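Local coordinates for cell division protein FtsZ 1 (Methanocaldococcus jannaschii, PDB 1W58) that binds GTP, which it probably hydrolyses, and probably polymerises into the contractile Z ring at the future site of cell division, at residues A285-M290 against A315-G320. Numbering follows the deposited sequence.
Sequences ALIHVM and ATIIWG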
# COMPACT_ATOMS: atom_id res chain seq x y z
N ALA A 285 -1.85 -34.95 -1.73
CA ALA A 285 -0.74 -35.41 -2.52
C ALA A 285 -1.08 -35.14 -3.97
O ALA A 285 -2.25 -35.14 -4.32
CB ALA A 285 -0.53 -36.88 -2.31
N LEU A 286 -0.07 -34.87 -4.79
CA LEU A 286 -0.30 -34.65 -6.21
C LEU A 286 0.54 -35.72 -6.89
O LEU A 286 1.68 -35.98 -6.49
CB LEU A 286 0.15 -33.24 -6.64
CG LEU A 286 -0.53 -32.07 -5.89
CD1 LEU A 286 0.32 -31.63 -4.70
CD2 LEU A 286 -0.71 -30.91 -6.80
N ILE A 287 -0.04 -36.38 -7.89
CA ILE A 287 0.66 -37.43 -8.61
C ILE A 287 0.58 -37.17 -10.10
O ILE A 287 -0.50 -36.92 -10.63
CB ILE A 287 0.06 -38.83 -8.29
CG1 ILE A 287 -0.15 -38.98 -6.78
CG2 ILE A 287 1.03 -39.92 -8.72
CD1 ILE A 287 -0.78 -40.29 -6.37
N HIS A 288 1.73 -37.18 -10.76
CA HIS A 288 1.76 -36.96 -12.19
C HIS A 288 2.50 -38.11 -12.83
O HIS A 288 3.70 -38.27 -12.62
CB HIS A 288 2.51 -35.68 -12.54
CG HIS A 288 2.42 -35.31 -13.98
ND1 HIS A 288 3.15 -34.27 -14.53
CD2 HIS A 288 1.66 -35.81 -14.99
CE1 HIS A 288 2.83 -34.15 -15.81
NE2 HIS A 288 1.93 -35.07 -16.11
N VAL A 289 1.78 -38.91 -13.60
CA VAL A 289 2.37 -40.06 -14.29
C VAL A 289 2.58 -39.65 -15.74
O VAL A 289 1.67 -39.16 -16.40
CB VAL A 289 1.45 -41.32 -14.16
CG1 VAL A 289 0.07 -41.02 -14.66
CG2 VAL A 289 2.03 -42.48 -14.94
N MET A 290 3.80 -39.81 -16.22
CA MET A 290 4.13 -39.45 -17.59
C MET A 290 4.66 -40.68 -18.34
O MET A 290 5.24 -41.59 -17.74
CB MET A 290 5.20 -38.34 -17.59
CG MET A 290 4.78 -37.08 -16.82
SD MET A 290 6.18 -36.05 -16.27
CE MET A 290 6.49 -36.74 -14.67
N ALA A 315 -6.78 -38.98 2.96
CA ALA A 315 -6.00 -38.02 2.21
C ALA A 315 -6.66 -37.69 0.88
O ALA A 315 -7.32 -38.53 0.28
CB ALA A 315 -4.60 -38.56 1.96
N THR A 316 -6.48 -36.45 0.42
CA THR A 316 -7.04 -36.06 -0.86
C THR A 316 -5.91 -36.18 -1.85
O THR A 316 -4.82 -35.68 -1.61
CB THR A 316 -7.51 -34.61 -0.85
OG1 THR A 316 -8.36 -34.38 0.28
CG2 THR A 316 -8.27 -34.30 -2.14
N ILE A 317 -6.15 -36.86 -2.97
CA ILE A 317 -5.12 -37.02 -3.98
C ILE A 317 -5.56 -36.38 -5.28
O ILE A 317 -6.69 -36.54 -5.72
CB ILE A 317 -4.82 -38.52 -4.27
CG1 ILE A 317 -4.24 -39.20 -3.03
CG2 ILE A 317 -3.87 -38.66 -5.44
CD1 ILE A 317 -5.29 -39.58 -2.02
N ILE A 318 -4.65 -35.64 -5.90
CA ILE A 318 -4.93 -35.00 -7.17
C ILE A 318 -3.96 -35.66 -8.13
O ILE A 318 -2.77 -35.77 -7.82
CB ILE A 318 -4.66 -33.48 -7.12
CG1 ILE A 318 -5.59 -32.83 -6.09
CG2 ILE A 318 -4.83 -32.87 -8.51
CD1 ILE A 318 -7.05 -33.20 -6.23
N TRP A 319 -4.45 -36.11 -9.27
CA TRP A 319 -3.56 -36.77 -10.22
C TRP A 319 -3.92 -36.55 -11.68
O TRP A 319 -5.03 -36.12 -12.01
CB TRP A 319 -3.51 -38.28 -9.93
CG TRP A 319 -4.81 -39.00 -10.17
CD1 TRP A 319 -5.84 -39.16 -9.29
CD2 TRP A 319 -5.21 -39.65 -11.38
NE1 TRP A 319 -6.86 -39.87 -9.87
CE2 TRP A 319 -6.49 -40.18 -11.16
CE3 TRP A 319 -4.61 -39.83 -12.64
CZ2 TRP A 319 -7.19 -40.89 -12.15
CZ3 TRP A 319 -5.30 -40.53 -13.62
CH2 TRP A 319 -6.58 -41.05 -13.37
N GLY A 320 -2.97 -36.85 -12.55
CA GLY A 320 -3.17 -36.69 -13.98
C GLY A 320 -2.23 -37.64 -14.69
O GLY A 320 -1.43 -38.31 -14.04
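The carbonyl oxygen of I318 is gripped from strand 285-290 by two groups: I287 N donates a hydrogen bond to I318 O at 2.8 Å, and L286 CA adds a CA-H...O contact to the same oxygen. I287 O is engaged likewise, taking a bond from G320 N (3.1 Å) and a CA-H...O contact from W319 CA. I318 N reaches A285 O at 2.9 Å; at the far end V289 N, 3.3 Å from G320 O, points almost straight at that oxygen but lies 31° out of the carbonyl plane. I287 thus bonds through both its N and its O to the residues flanking W319, the alternation of a parallel ladder. Segments 285-290 and 317-320 run parallel, 14° apart; their strands are joined through helix 297-308 in a beta-alpha-beta unit of the FtsZ C-terminal domain, 285-291 lying between 317-323 and antiparallel 331-337. On the face covered by that helix, I287 CD1 meets I317 CG2 at 3.6 Å, the two side chains meeting at a slant. With CG1 anti to its carbonyl carbon (chi1 -47°), I287 extends CD1 back toward I317, while its CB lies 4.0 Å from W319 CB. The indole itself swings away from I287 and rests on A300 and V304 of helix 297-308. V289 CG1 sits against G320 O. On the other face, which helix 236-243 packs against through L286 and I318, G320 O faces the rim of the H288 imidazole, close to level with it; H288 NE2 hydrogen-bonds T322 OG1.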